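Local coordinates for pseudoalteromonas arctica PAMC 21717 (Pseudoalteromonas arctica, PDB 5YL7), which probably hydrolyses peptide bonds as a cold-active, calcium-binding serine protease of the subtilase family from a psychrophilic bacterium, at residues A119-N124 with A288-L293; G34-V39 with P164-N169. One frame throughout, in Å; residues are numbered along the deposited sequence.

Contact 1: A119-N124 with A288-L293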
loop_
_atom_site.group_PDB
_atom_site.type_symbol
_atom_site.label_atom_id
_atom_site.label_comp_id
_atom_site.label_asym_id
_atom_site.label_seq_id
_atom_site.Cartn_x
_atom_site.Cartn_y
_atom_site.Cartn_z
ATOM N N ALA A 119 -5.691 6.012 -12.779
ATOM C CA ALA A 119 -6.683 6.089 -11.767
ATOM C C ALA A 119 -6.203 5.457 -10.471
ATOM O O ALA A 119 -5.189 4.739 -10.465
ATOM C CB ALA A 119 -7.966 5.424 -12.260
ATOM N N GLY A 120 -6.904 5.779 -9.401
ATOM C CA GLY A 120 -6.638 5.212 -8.083
ATOM C C GLY A 120 -7.807 4.386 -7.649
ATOM O O GLY A 120 -8.960 4.554 -8.068
ATOM N N VAL A 121 -7.603 3.419 -6.720
ATOM C CA VAL A 121 -8.668 2.543 -6.255
ATOM C C VAL A 121 -9.689 3.301 -5.464
ATOM O O VAL A 121 -10.902 3.090 -5.646
ATOM C CB VAL A 121 -8.035 1.403 -5.423
ATOM C CG1 VAL A 121 -9.112 0.562 -4.775
ATOM C CG2 VAL A 121 -7.140 0.541 -6.309
ATOM N N ALA A 122 -9.249 4.108 -4.514
ATOM C CA ALA A 122 -10.118 4.921 -3.661
ATOM C C ALA A 122 -9.844 6.365 -3.989
ATOM O O ALA A 122 -9.337 7.133 -3.185
ATOM C CB ALA A 122 -9.934 4.618 -2.198
ATOM N N TYR A 123 -10.260 6.786 -5.208
ATOM C CA TYR A 123 -9.794 8.020 -5.798
ATOM C C TYR A 123 -10.416 9.283 -5.188
ATOM O O TYR A 123 -9.865 10.391 -5.467
ATOM C CB TYR A 123 -9.919 8.006 -7.306
ATOM C CG TYR A 123 -11.293 7.761 -7.845
ATOM C CD1 TYR A 123 -12.258 8.779 -7.879
ATOM C CD2 TYR A 123 -11.645 6.583 -8.378
ATOM C CE1 TYR A 123 -13.504 8.590 -8.476
ATOM C CE2 TYR A 123 -12.879 6.351 -8.943
ATOM C CZ TYR A 123 -13.766 7.388 -9.013
ATOM O OH TYR A 123 -14.984 7.173 -9.689
ATOM N N ASN A 124 -11.436 9.150 -4.368
ATOM C CA ASN A 124 -11.943 10.335 -3.593
ATOM C C ASN A 124 -11.551 10.294 -2.135
ATOM O O ASN A 124 -11.916 11.163 -1.387
ATOM C CB ASN A 124 -13.450 10.473 -3.770
ATOM C CG ASN A 124 -13.844 11.042 -5.098
ATOM O OD1 ASN A 124 -13.155 11.835 -5.697
ATOM N ND2 ASN A 124 -14.917 10.487 -5.636
ATOM N N ALA A 288 -6.079 -1.877 0.548
ATOM C CA ALA A 288 -6.267 -0.679 1.358
ATOM C C ALA A 288 -7.270 0.217 0.707
ATOM O O ALA A 288 -8.087 0.798 1.398
ATOM C CB ALA A 288 -4.929 0.014 1.584
ATOM N N GLY A 289 -7.205 0.318 -0.631
ATOM C CA GLY A 289 -8.225 1.147 -1.290
ATOM C C GLY A 289 -9.599 0.571 -1.119
ATOM O O GLY A 289 -10.560 1.326 -0.887
ATOM N N VAL A 290 -9.798 -0.749 -1.243
ATOM C CA VAL A 290 -11.119 -1.327 -0.972
ATOM C C VAL A 290 -11.524 -1.129 0.442
ATOM O O VAL A 290 -12.737 -0.878 0.693
ATOM C CB VAL A 290 -11.216 -2.784 -1.487
ATOM C CG1 VAL A 290 -12.595 -3.361 -1.201
ATOM C CG2 VAL A 290 -10.938 -2.843 -2.979
ATOM N N ALA A 291 -10.611 -1.223 1.405
ATOM C CA ALA A 291 -10.973 -0.886 2.777
ATOM C C ALA A 291 -11.522 0.534 2.886
ATOM O O ALA A 291 -12.503 0.753 3.647
ATOM C CB ALA A 291 -9.742 -1.065 3.679
ATOM N N ALA A 292 -10.970 1.483 2.169
ATOM C CA ALA A 292 -11.504 2.823 2.112
ATOM C C ALA A 292 -12.853 2.857 1.463
ATOM O O ALA A 292 -13.722 3.665 1.947
ATOM C CB ALA A 292 -10.517 3.794 1.448
ATOM N N LEU A 293 -13.126 2.116 0.410
ATOM C CA LEU A 293 -14.468 2.067 -0.196
ATOM C C LEU A 293 -15.432 1.570 0.837
ATOM O O LEU A 293 -16.567 2.128 0.987
ATOM C CB LEU A 293 -14.500 1.222 -1.441
ATOM C CG LEU A 293 -13.521 1.574 -2.532
ATOM C CD1 LEU A 293 -13.772 0.695 -3.764
ATOM C CD2 LEU A 293 -13.567 3.051 -2.890
#

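Contact 2: G34-V39 with P164-N169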
loop_
_atom_site.group_PDB
_atom_site.type_symbol
_atom_site.label_atom_id
_atom_site.label_comp_id
_atom_site.label_asym_id
_atom_site.label_seq_id
_atom_site.Cartn_x
_atom_site.Cartn_y
_atom_site.Cartn_z
ATOM N N GLY A 34 -14.290 11.079 1.923
ATOM C CA GLY A 34 -14.311 11.275 3.335
ATOM C C GLY A 34 -13.373 10.349 4.128
ATOM O O GLY A 34 -13.325 10.475 5.359
ATOM N N VAL A 35 -12.700 9.459 3.461
ATOM C CA VAL A 35 -11.843 8.466 4.135
ATOM C C VAL A 35 -10.389 8.845 3.953
ATOM O O VAL A 35 -9.990 9.433 2.957
ATOM C CB VAL A 35 -12.157 7.068 3.513
ATOM C CG1 VAL A 35 -11.339 6.026 4.200
ATOM C CG2 VAL A 35 -13.628 6.760 3.618
ATOM N N VAL A 36 -9.598 8.516 4.998
ATOM C CA VAL A 36 -8.175 8.804 5.035
ATOM C C VAL A 36 -7.386 7.494 5.105
ATOM O O VAL A 36 -7.663 6.648 5.971
ATOM C CB VAL A 36 -7.823 9.720 6.218
ATOM C CG1 VAL A 36 -6.328 9.935 6.339
ATOM C CG2 VAL A 36 -8.523 11.054 6.065
ATOM N N VAL A 37 -6.429 7.368 4.191
ATOM C CA VAL A 37 -5.506 6.235 4.155
ATOM C C VAL A 37 -4.135 6.699 4.433
ATOM O O VAL A 37 -3.603 7.542 3.703
ATOM C CB VAL A 37 -5.589 5.457 2.793
ATOM C CG1 VAL A 37 -4.651 4.253 2.811
ATOM C CG2 VAL A 37 -7.015 5.064 2.442
ATOM N N ALA A 38 -3.468 6.152 5.460
ATOM C CA ALA A 38 -2.047 6.442 5.718
ATOM C C ALA A 38 -1.204 5.426 4.967
ATOM O O ALA A 38 -1.419 4.220 5.108
ATOM C CB ALA A 38 -1.794 6.473 7.207
ATOM N N VAL A 39 -0.241 5.905 4.215
ATOM C CA VAL A 39 0.684 5.058 3.438
ATOM C C VAL A 39 2.031 5.155 4.104
ATOM O O VAL A 39 2.663 6.234 4.090
ATOM C CB VAL A 39 0.723 5.472 1.976
ATOM C CG1 VAL A 39 1.837 4.800 1.259
ATOM C CG2 VAL A 39 -0.602 5.216 1.329
ATOM N N PRO A 164 -6.209 11.757 11.376
ATOM C CA PRO A 164 -6.113 10.341 11.721
ATOM C C PRO A 164 -6.703 9.484 10.616
ATOM O O PRO A 164 -7.701 9.791 10.001
ATOM C CB PRO A 164 -6.879 10.164 13.036
ATOM C CG PRO A 164 -7.692 11.441 13.090
ATOM C CD PRO A 164 -7.024 12.517 12.334
ATOM N N ALA A 165 -6.037 8.336 10.384
ATOM C CA ALA A 165 -6.378 7.437 9.275
ATOM C C ALA A 165 -7.428 6.427 9.615
ATOM O O ALA A 165 -7.425 5.872 10.709
ATOM C CB ALA A 165 -5.150 6.777 8.709
ATOM N N ASP A 166 -8.282 6.135 8.679
ATOM C CA ASP A 166 -9.174 4.997 8.722
ATOM C C ASP A 166 -8.524 3.665 8.351
ATOM O O ASP A 166 -8.890 2.613 8.815
ATOM C CB ASP A 166 -10.354 5.260 7.767
ATOM C CG ASP A 166 -11.057 6.547 8.051
ATOM O OD1 ASP A 166 -11.736 6.560 9.082
ATOM O OD2 ASP A 166 -10.920 7.570 7.395
ATOM N N VAL A 167 -7.498 3.801 7.505
ATOM C CA VAL A 167 -6.822 2.610 6.913
ATOM C C VAL A 167 -5.310 2.923 6.961
ATOM O O VAL A 167 -4.932 4.044 6.616
ATOM C CB VAL A 167 -7.254 2.390 5.476
ATOM C CG1 VAL A 167 -6.545 1.193 4.857
ATOM C CG2 VAL A 167 -8.735 2.312 5.334
ATOM N N ILE A 168 -4.510 1.940 7.333
ATOM C CA ILE A 168 -3.034 1.993 7.167
ATOM C C ILE A 168 -2.690 0.998 6.113
ATOM O O ILE A 168 -3.132 -0.177 6.140
ATOM C CB ILE A 168 -2.334 1.677 8.470
ATOM C CG1 ILE A 168 -2.381 2.928 9.413
ATOM C CG2 ILE A 168 -0.937 1.191 8.299
ATOM C CD1 ILE A 168 -2.056 2.595 10.835
ATOM N N ASN A 169 -1.823 1.397 5.191
ATOM C CA ASN A 169 -1.142 0.492 4.235
ATOM C C ASN A 169 0.314 0.390 4.551
ATOM O O ASN A 169 1.018 1.411 4.635
ATOM C CB ASN A 169 -1.357 1.001 2.789
ATOM C CG ASN A 169 -0.826 0.035 1.782
ATOM O OD1 ASN A 169 -1.538 -0.863 1.335
ATOM N ND2 ASN A 169 0.497 0.146 1.450
HETATM O O HOH W 1 -12.030 10.019 7.874
#

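Contact 1: A119-N124 with A288-L293
V121 lays its CG1 methyl over the bare backbone of G289, with V121 CG1 3.6 Å from G289 CA. This is a loop-to-helix packing contact of the subtilisin-like alpha/beta fold, in which the loop joining helix 100-109 to strand 126-131 presses on the long helix 280-297. CG1 stands anti to the backbone N of V121 (chi1 173°), which sends it onto the helix, where it also meets V290 N at 3.8 Å. The close fit depends on the glycine: a CB modelled on G289 would fall 2.4 Å from V121 CG1, a clash. The backbones come correspondingly near, and the CA atoms of A122 and G289 are 4.8 Å apart.

A122 is the second point of contact. A122 CB sits against the helix surface, 3.6 Å from G289 O, and A122 CB meets A292 CB at 3.8 Å. G289 O already accepts the helical bond from L293 N, so the methyl meets a satisfied carbonyl. Since G289, A292 and L293 are three and four residues apart, they form one strip along the helix, and the loop lies on that strip. No hydrogen bond links the segments, and all six touching residues are buried, so the join is made by packing alone. The loop is tied instead by backbone bonds from V121 and A122 to T107 and V108, near the end of helix 100-109.

L293 completes the strip by bringing the end of its side chain back toward the loop. With CG anti to the carbonyl carbon (chi1 -55°), the branch reaches past A122, and L293 CD2 packs against A122 CB and lies 3.8 Å from V121 O, the same oxygen that is hydrogen-bonded to W27 NE1.

Contact 2: G34-V39 with P164-N169
V36 O is gripped by two successive amides, D166 N at 2.8 Å and V167 N at 3.2 Å. The V167 donor lies in the carbonyl plane, whereas that of D166 is tilted 22° from it.

The D166 carboxylate returns the bond, accepting where its own amide donated. With CG anti to the carbonyl carbon (chi1 -55°), D166 swings OD2 toward V36 N and against V35 CG1. OD2 takes V36 N through the anti lone pair at 2.9 Å in a nearly straight bond, with 167° at the hydrogen, and a water bonded to G34 O lies 2.7 Å from the same OD2. An alanine in place of D166 would probably leave V36 N without its acceptor and take from the water one of its holds.

Beyond this point the strands pair as neighbours in the parallel sheet of the subtilisin-like fold. A38 N binds V167 O at 2.8 Å, and N169 N binds A38 O at 2.9 Å. V37 and V167 lie side by side, facing helices 100-109 and 280-297. A38 lies on the other face, under helix 140-150, and A38 CB meets A165 CB, from just before the strand, at 3.7 Å.

The chemistry thus changes along the pair: a carboxylate and a water extend the polar pairing where the strands start, while regular amide bonds and mostly apolar side chains carry the pairing farther in.

How the contacts relate
Helix 280-297 joins the two contacts, whose centres are about 10 Å apart. While contact 1 sets the loop 119-124 against this helix, the helix also rests on the strands of contact 2: A292 CB lies 3.9 Å from V37 CG2, and A288 O lies 3.8 Å from V167 CG1. A292 therefore meets both the loop and the sheet. The segments alternate along the chain. The same elements lead to the probable active site: D41 ends strand 36-41, H100 begins helix 100-109 and S281 is near the start of helix 280-297, in charge-relay geometry. The V39 side chain touches this group, and the side chain of V121 is about 12 Å from a calcium ion.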